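Local coordinates for hypothetical protein PH0495 (Pyrococcus horikoshii, PDB 1X3L), which catalyses the ATP-dependent, magnesium-supported phosphorylation of D-glycerate to 2-phosphoglycerate and accepts several other phosphate donors, at residues K50-E62 and D72-K86. Residues are numbered along the deposited sequence; the frame is centred on the assembly and turned at random.
Sequences KVYVIALGKAACE and DVEDGVAVTKYGYGK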
ATOM      1  N   LYS A  50      -7.515  12.995  26.656  1.00 46.42           N
ATOM      2  CA  LYS A  50      -6.966  11.648  26.600  1.00 45.78           C
ATOM      3  C   LYS A  50      -6.701  11.246  25.152  1.00 45.19           C
ATOM      4  O   LYS A  50      -7.129  11.929  24.218  1.00 43.43           O
ATOM      5  CB  LYS A  50      -7.939  10.655  27.240  1.00 46.81           C
ATOM      6  CG  LYS A  50      -8.133  10.849  28.735  1.00 47.80           C
ATOM      7  CD  LYS A  50      -9.116   9.833  29.289  1.00 50.96           C
ATOM      8  CE  LYS A  50      -9.298  10.005  30.789  1.00 53.08           C
ATOM      9  NZ  LYS A  50      -9.805  11.364  31.125  1.00 54.57           N
ATOM     10  N   VAL A  51      -5.990  10.137  24.970  1.00 44.26           N
ATOM     11  CA  VAL A  51      -5.670   9.641  23.637  1.00 43.50           C
ATOM     12  C   VAL A  51      -6.228   8.237  23.431  1.00 43.28           C
ATOM     13  O   VAL A  51      -5.999   7.340  24.244  1.00 44.97           O
ATOM     14  CB  VAL A  51      -4.148   9.599  23.402  1.00 42.93           C
ATOM     15  CG1 VAL A  51      -3.850   9.041  22.015  1.00 44.41           C
ATOM     16  CG2 VAL A  51      -3.564  10.992  23.546  1.00 42.74           C
ATOM     17  N   TYR A  52      -6.960   8.057  22.340  1.00 41.01           N
ATOM     18  CA  TYR A  52      -7.556   6.770  22.012  1.00 40.54           C
ATOM     19  C   TYR A  52      -6.973   6.259  20.699  1.00 39.93           C
ATOM     20  O   TYR A  52      -6.449   7.034  19.897  1.00 38.55           O
ATOM     21  CB  TYR A  52      -9.073   6.916  21.887  1.00 41.36           C
ATOM     22  CG  TYR A  52      -9.776   7.163  23.206  1.00 45.65           C
ATOM     23  CD1 TYR A  52     -10.032   6.111  24.088  1.00 46.44           C
ATOM     24  CD2 TYR A  52     -10.161   8.451  23.586  1.00 45.47           C
ATOM     25  CE1 TYR A  52     -10.653   6.333  25.317  1.00 48.53           C
ATOM     26  CE2 TYR A  52     -10.782   8.685  24.816  1.00 47.11           C
ATOM     27  CZ  TYR A  52     -11.024   7.621  25.677  1.00 47.41           C
ATOM     28  OH  TYR A  52     -11.629   7.838  26.895  1.00 46.90           O
ATOM     29  N   VAL A  53      -7.064   4.953  20.479  1.00 37.35           N
ATOM     30  CA  VAL A  53      -6.541   4.367  19.254  1.00 35.77           C
ATOM     31  C   VAL A  53      -7.510   3.392  18.608  1.00 35.01           C
ATOM     32  O   VAL A  53      -8.035   2.496  19.262  1.00 35.63           O
ATOM     33  CB  VAL A  53      -5.214   3.603  19.502  1.00 35.12           C
ATOM     34  CG1 VAL A  53      -4.824   2.832  18.243  1.00 36.19           C
ATOM     35  CG2 VAL A  53      -4.107   4.570  19.884  1.00 35.40           C
ATOM     36  N   ILE A  54      -7.744   3.580  17.316  1.00 33.47           N
ATOM     37  CA  ILE A  54      -8.600   2.691  16.547  1.00 32.03           C
ATOM     38  C   ILE A  54      -7.774   2.287  15.329  1.00 33.28           C
ATOM     39  O   ILE A  54      -7.545   3.099  14.427  1.00 32.34           O
ATOM     40  CB  ILE A  54      -9.892   3.391  16.081  1.00 31.84           C
ATOM     41  CG1 ILE A  54     -10.762   3.737  17.294  1.00 30.55           C
ATOM     42  CG2 ILE A  54     -10.651   2.485  15.112  1.00 29.07           C
ATOM     43  CD1 ILE A  54     -12.019   4.530  16.949  1.00 29.58           C
ATOM     44  N   ALA A  55      -7.316   1.038  15.319  1.00 32.28           N
ATOM     45  CA  ALA A  55      -6.496   0.526  14.229  1.00 32.72           C
ATOM     46  C   ALA A  55      -7.201  -0.575  13.449  1.00 32.59           C
ATOM     47  O   ALA A  55      -7.866  -1.435  14.027  1.00 32.43           O
ATOM     48  CB  ALA A  55      -5.180   0.012  14.783  1.00 33.89           C
ATOM     49  N   LEU A  56      -7.042  -0.540  12.131  1.00 31.27           N
ATOM     50  CA  LEU A  56      -7.654  -1.522  11.247  1.00 31.55           C
ATOM     51  C   LEU A  56      -6.756  -1.805  10.047  1.00 33.77           C
ATOM     52  O   LEU A  56      -6.293  -0.885   9.364  1.00 32.33           O
ATOM     53  CB  LEU A  56      -9.015  -1.021  10.755  1.00 32.20           C
ATOM     54  CG  LEU A  56      -9.019   0.416  10.224  1.00 32.71           C
ATOM     55  CD1 LEU A  56      -9.739   0.482   8.882  1.00 29.60           C
ATOM     56  CD2 LEU A  56      -9.679   1.328  11.252  1.00 32.90           C
ATOM     57  N   GLY A  57      -6.523  -3.088   9.790  1.00 33.41           N
ATOM     58  CA  GLY A  57      -5.683  -3.478   8.679  1.00 33.35           C
ATOM     59  C   GLY A  57      -4.686  -4.520   9.126  1.00 34.37           C
ATOM     60  O   GLY A  57      -4.612  -4.854  10.305  1.00 33.61           O
ATOM     61  N   LYS A  58      -3.908  -5.028   8.178  1.00 35.91           N
ATOM     62  CA  LYS A  58      -2.914  -6.049   8.466  1.00 37.37           C
ATOM     63  C   LYS A  58      -1.795  -5.583   9.398  1.00 37.60           C
ATOM     64  O   LYS A  58      -1.160  -6.404  10.055  1.00 38.13           O
ATOM     65  CB  LYS A  58      -2.323  -6.568   7.154  1.00 39.17           C
ATOM     66  CG  LYS A  58      -3.342  -7.272   6.269  1.00 40.72           C
ATOM     67  CD  LYS A  58      -2.739  -7.656   4.929  1.00 42.88           C
ATOM     68  CE  LYS A  58      -3.773  -8.304   4.022  1.00 44.30           C
ATOM     69  NZ  LYS A  58      -3.222  -8.567   2.662  1.00 44.93           N
ATOM     70  N   ALA A  59      -1.559  -4.275   9.466  1.00 36.43           N
ATOM     71  CA  ALA A  59      -0.507  -3.740  10.332  1.00 34.94           C
ATOM     72  C   ALA A  59      -1.077  -2.993  11.540  1.00 34.24           C
ATOM     73  O   ALA A  59      -0.373  -2.220  12.192  1.00 33.93           O
ATOM     74  CB  ALA A  59       0.401  -2.812   9.532  1.00 33.91           C
ATOM     75  N   ALA A  60      -2.349  -3.232  11.834  1.00 32.80           N
ATOM     76  CA  ALA A  60      -3.017  -2.579  12.952  1.00 32.72           C
ATOM     77  C   ALA A  60      -2.222  -2.645  14.259  1.00 33.53           C
ATOM     78  O   ALA A  60      -2.009  -1.625  14.920  1.00 33.14           O
ATOM     79  CB  ALA A  60      -4.403  -3.190  13.152  1.00 31.09           C
ATOM     80  N   CYS A  61      -1.784  -3.845  14.635  1.00 34.95           N
ATOM     81  CA  CYS A  61      -1.026  -4.020  15.870  1.00 35.32           C
ATOM     82  C   CYS A  61       0.333  -3.339  15.842  1.00 34.19           C
ATOM     83  O   CYS A  61       0.739  -2.719  16.824  1.00 33.36           O
ATOM     84  CB  CYS A  61      -0.847  -5.505  16.186  1.00 37.96           C
ATOM     85  SG  CYS A  61      -2.385  -6.327  16.655  1.00 43.37           S
ATOM     86  N   GLU A  62       1.045  -3.453  14.726  1.00 32.83           N
ATOM     87  CA  GLU A  62       2.349  -2.811  14.639  1.00 34.14           C
ATOM     88  C   GLU A  62       2.213  -1.289  14.725  1.00 32.78           C
ATOM     89  O   GLU A  62       2.977  -0.634  15.431  1.00 34.80           O
ATOM     90  CB  GLU A  62       3.068  -3.226  13.351  1.00 36.48           C
ATOM     91  CG  GLU A  62       3.758  -4.577  13.466  1.00 38.12           C
ATOM     92  CD  GLU A  62       4.899  -4.560  14.482  1.00 43.92           C
ATOM     93  OE1 GLU A  62       5.984  -4.012  14.169  1.00 44.63           O
ATOM     94  OE2 GLU A  62       4.708  -5.086  15.602  1.00 44.93           O
ATOM     95  N   ASP A  72       0.639   7.771  26.073  1.00 49.01           N
ATOM     96  CA  ASP A  72      -0.153   6.965  26.992  1.00 49.03           C
ATOM     97  C   ASP A  72      -1.554   6.885  26.411  1.00 48.82           C
ATOM     98  O   ASP A  72      -2.230   7.902  26.262  1.00 50.14           O
ATOM     99  CB  ASP A  72      -0.196   7.608  28.380  1.00 50.88           C
ATOM    100  CG  ASP A  72       1.172   7.671  29.034  1.00 53.50           C
ATOM    101  OD1 ASP A  72       1.827   6.609  29.149  1.00 55.21           O
ATOM    102  OD2 ASP A  72       1.592   8.780  29.436  1.00 52.64           O
ATOM    103  N   VAL A  73      -1.986   5.676  26.071  1.00 47.89           N
ATOM    104  CA  VAL A  73      -3.302   5.485  25.478  1.00 47.23           C
ATOM    105  C   VAL A  73      -4.352   5.043  26.490  1.00 47.45           C
ATOM    106  O   VAL A  73      -4.213   4.008  27.140  1.00 46.31           O
ATOM    107  CB  VAL A  73      -3.238   4.454  24.330  1.00 46.75           C
ATOM    108  CG1 VAL A  73      -4.621   4.240  23.738  1.00 46.37           C
ATOM    109  CG2 VAL A  73      -2.271   4.937  23.258  1.00 45.79           C
ATOM    110  N   GLU A  74      -5.406   5.843  26.614  1.00 47.25           N
ATOM    111  CA  GLU A  74      -6.491   5.551  27.537  1.00 48.14           C
ATOM    112  C   GLU A  74      -7.115   4.208  27.199  1.00 47.71           C
ATOM    113  O   GLU A  74      -7.353   3.384  28.081  1.00 48.38           O
ATOM    114  CB  GLU A  74      -7.557   6.645  27.462  1.00 48.39           C
ATOM    115  CG  GLU A  74      -8.781   6.388  28.330  1.00 50.75           C
ATOM    116  CD  GLU A  74      -8.425   6.166  29.786  1.00 51.39           C
ATOM    117  OE1 GLU A  74      -7.592   6.932  30.317  1.00 50.69           O
ATOM    118  OE2 GLU A  74      -8.985   5.230  30.401  1.00 53.18           O
ATOM    119  N   ASP A  75      -7.376   3.996  25.913  1.00 46.40           N
ATOM    120  CA  ASP A  75      -7.976   2.754  25.451  1.00 46.77           C
ATOM    121  C   ASP A  75      -8.083   2.758  23.929  1.00 46.28           C
ATOM    122  O   ASP A  75      -7.855   3.785  23.282  1.00 47.10           O
ATOM    123  CB  ASP A  75      -9.363   2.575  26.080  1.00 47.62           C
ATOM    124  CG  ASP A  75      -9.966   1.211  25.790  1.00 49.81           C
ATOM    125  OD1 ASP A  75      -9.244   0.199  25.904  1.00 49.62           O
ATOM    126  OD2 ASP A  75     -11.169   1.148  25.459  1.00 52.43           O
ATOM    127  N   GLY A  76      -8.418   1.605  23.362  1.00 43.88           N
ATOM    128  CA  GLY A  76      -8.548   1.501  21.922  1.00 42.67           C
ATOM    129  C   GLY A  76      -8.747   0.074  21.458  1.00 40.98           C
ATOM    130  O   GLY A  76      -8.890  -0.843  22.269  1.00 39.66           O
ATOM    131  N   VAL A  77      -8.765  -0.115  20.145  1.00 38.53           N
ATOM    132  CA  VAL A  77      -8.935  -1.441  19.568  1.00 38.06           C
ATOM    133  C   VAL A  77      -8.131  -1.559  18.275  1.00 38.03           C
ATOM    134  O   VAL A  77      -7.990  -0.590  17.526  1.00 36.94           O
ATOM    135  CB  VAL A  77     -10.423  -1.746  19.260  1.00 37.29           C
ATOM    136  CG1 VAL A  77     -10.936  -0.839  18.146  1.00 36.33           C
ATOM    137  CG2 VAL A  77     -10.580  -3.210  18.869  1.00 39.39           C
ATOM    138  N   ALA A  78      -7.596  -2.749  18.035  1.00 36.21           N
ATOM    139  CA  ALA A  78      -6.815  -3.024  16.840  1.00 37.78           C
ATOM    140  C   ALA A  78      -7.428  -4.248  16.175  1.00 37.70           C
ATOM    141  O   ALA A  78      -7.467  -5.329  16.765  1.00 38.45           O
ATOM    142  CB  ALA A  78      -5.360  -3.290  17.214  1.00 36.90           C
ATOM    143  N   VAL A  79      -7.924  -4.070  14.955  1.00 37.79           N
ATOM    144  CA  VAL A  79      -8.553  -5.160  14.213  1.00 36.84           C
ATOM    145  C   VAL A  79      -7.631  -5.603  13.084  1.00 38.29           C
ATOM    146  O   VAL A  79      -7.313  -4.817  12.188  1.00 37.61           O
ATOM    147  CB  VAL A  79      -9.905  -4.712  13.624  1.00 37.04           C
ATOM    148  CG1 VAL A  79     -10.673  -5.919  13.103  1.00 36.45           C
ATOM    149  CG2 VAL A  79     -10.711  -3.973  14.683  1.00 35.28           C
ATOM    150  N   THR A  80      -7.198  -6.862  13.133  1.00 38.85           N
ATOM    151  CA  THR A  80      -6.287  -7.389  12.126  1.00 40.31           C
ATOM    152  C   THR A  80      -6.646  -8.818  11.716  1.00 41.84           C
ATOM    153  O   THR A  80      -7.580  -9.410  12.252  1.00 41.40           O
ATOM    154  CB  THR A  80      -4.828  -7.347  12.646  1.00 40.92           C
ATOM    155  OG1 THR A  80      -3.925  -7.656  11.578  1.00 41.72           O
ATOM    156  CG2 THR A  80      -4.629  -8.353  13.780  1.00 41.15           C
ATOM    157  N   LYS A  81      -5.901  -9.360  10.758  1.00 43.20           N
ATOM    158  CA  LYS A  81      -6.137 -10.713  10.261  1.00 44.63           C
ATOM    159  C   LYS A  81      -5.811 -11.800  11.281  1.00 45.88           C
ATOM    160  O   LYS A  81      -5.060 -11.576  12.233  1.00 45.08           O
ATOM    161  CB  LYS A  81      -5.310 -10.961   8.998  1.00 44.41           C
ATOM    162  CG  LYS A  81      -5.793 -10.219   7.771  1.00 45.86           C
ATOM    163  CD  LYS A  81      -4.901 -10.513   6.563  1.00 49.89           C
ATOM    164  CE  LYS A  81      -4.856 -12.004   6.235  1.00 48.77           C
ATOM    165  NZ  LYS A  81      -6.190 -12.554   5.866  1.00 50.02           N
ATOM    166  N   TYR A  82      -6.389 -12.979  11.073  1.00 46.40           N
ATOM    167  CA  TYR A  82      -6.150 -14.113  11.957  1.00 48.26           C
ATOM    168  C   TYR A  82      -4.674 -14.485  11.876  1.00 48.80           C
ATOM    169  O   TYR A  82      -4.130 -14.659  10.786  1.00 49.91           O
ATOM    170  CB  TYR A  82      -7.017 -15.305  11.535  1.00 46.42           C
ATOM    171  CG  TYR A  82      -8.499 -15.081  11.749  1.00 46.48           C
ATOM    172  CD1 TYR A  82      -9.019 -14.916  13.034  1.00 46.50           C
ATOM    173  CD2 TYR A  82      -9.377 -15.008  10.668  1.00 45.63           C
ATOM    174  CE1 TYR A  82     -10.376 -14.679  13.237  1.00 48.16           C
ATOM    175  CE2 TYR A  82     -10.738 -14.772  10.860  1.00 45.55           C
ATOM    176  CZ  TYR A  82     -11.230 -14.608  12.144  1.00 46.75           C
ATOM    177  OH  TYR A  82     -12.573 -14.361  12.339  1.00 47.73           O
ATOM    178  N   GLY A  83      -4.032 -14.594  13.036  1.00 49.98           N
ATOM    179  CA  GLY A  83      -2.621 -14.935  13.070  1.00 52.38           C
ATOM    180  C   GLY A  83      -1.727 -13.723  13.270  1.00 54.87           C
ATOM    181  O   GLY A  83      -0.607 -13.848  13.768  1.00 55.36           O
ATOM    182  N   TYR A  84      -2.217 -12.546  12.886  1.00 55.31           N
ATOM    183  CA  TYR A  84      -1.448 -11.311  13.019  1.00 56.40           C
ATOM    184  C   TYR A  84      -1.421 -10.809  14.461  1.00 56.84           C
ATOM    185  O   TYR A  84      -0.756  -9.826  14.771  1.00 55.80           O
ATOM    186  CB  TYR A  84      -1.962 -10.270  12.019  1.00 56.48           C
ATOM    187  CG  TYR A  84      -1.713 -10.640  10.573  1.00 56.87           C
ATOM    188  CD1 TYR A  84      -2.114 -11.878  10.067  1.00 57.04           C
ATOM    189  CD2 TYR A  84      -1.076  -9.753   9.707  1.00 56.80           C
ATOM    190  CE1 TYR A  84      -1.883 -12.224   8.735  1.00 56.89           C
ATOM    191  CE2 TYR A  84      -0.841 -10.088   8.374  1.00 56.64           C
ATOM    192  CZ  TYR A  84      -1.246 -11.324   7.895  1.00 57.33           C
ATOM    193  OH  TYR A  84      -1.010 -11.659   6.580  1.00 57.21           O
ATOM    194  N   GLY A  85      -2.149 -11.509  15.326  1.00 58.40           N
ATOM    195  CA  GLY A  85      -2.239 -11.171  16.740  1.00 59.94           C
ATOM    196  C   GLY A  85      -1.347 -10.099  17.341  1.00 60.46           C
ATOM    197  O   GLY A  85      -1.587  -8.912  17.149  1.00 61.54           O
ATOM    198  N   LYS A  86      -0.329 -10.513  18.089  1.00 61.03           N
ATOM    199  CA  LYS A  86       0.583  -9.572  18.742  1.00 61.55           C
ATOM    200  C   LYS A  86      -0.135  -8.688  19.765  1.00 61.52           C
ATOM    201  O   LYS A  86      -0.811  -7.724  19.411  1.00 61.28           O
ATOM    202  CB  LYS A  86       1.274  -8.683  17.701  1.00 62.62           C
ATOM    203  CG  LYS A  86       2.274  -9.429  16.823  1.00 63.71           C
ATOM    204  CD  LYS A  86       2.819  -8.555  15.696  1.00 64.53           C
ATOM    205  CE  LYS A  86       1.732  -8.198  14.687  1.00 64.01           C
ATOM    206  NZ  LYS A  86       2.264  -7.412  13.535  1.00 64.02           N
TER
HETATM  207  O   HOH W   1      -4.440   9.034  27.005  1.00 36.32           O
HETATM  208  O   HOH W   2      -1.532  -6.430  13.154  1.00 39.82           O
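E74 lays its CB over one face of the Y52 ring in a CH-pi contact, 4.2 Å from the centroid. Its CG continues to the hydroxyl end of the ring, and D75 O sits at the ring edge near its plane. CG of E74 is anti to the backbone N (chi1 176°), and a bend at chi2 turns the carboxylate past the ring, where OE2 forms a salt bridge with R118. With an alanine at Y52, the E74 methylenes would probably lose the surface they rest on, and a gap would open toward I115 of helix 103-118. The Y84 ring carries CB of K81 over one face, towards the rim, and meets K58 O at its edge, 3.4 Å from CD2. Y82 O also lies at the edge, in the ring plane.

Strands 51-56 and 75-81 are parallel neighbours, joined by helix 60-70 in a beta-alpha-beta unit of a six-stranded parallel sheet. A55 makes both its backbone bonds to strand 75-81: its N donates almost straight to V77 O (2.8 Å, 177°), and its O accepts from V79 N. G57 N then bonds V79 O at 3.1 Å. On the face that carries V53, A55 and A78, CB of A60 at the helix start packs on A78 CB (4.2 Å). Water 2 links K58 O, C61 N and T80 OG1. K58, a substrate-binding residue by similarity, extends its chain alongside K81, with CE 3.6 Å from K81 CD.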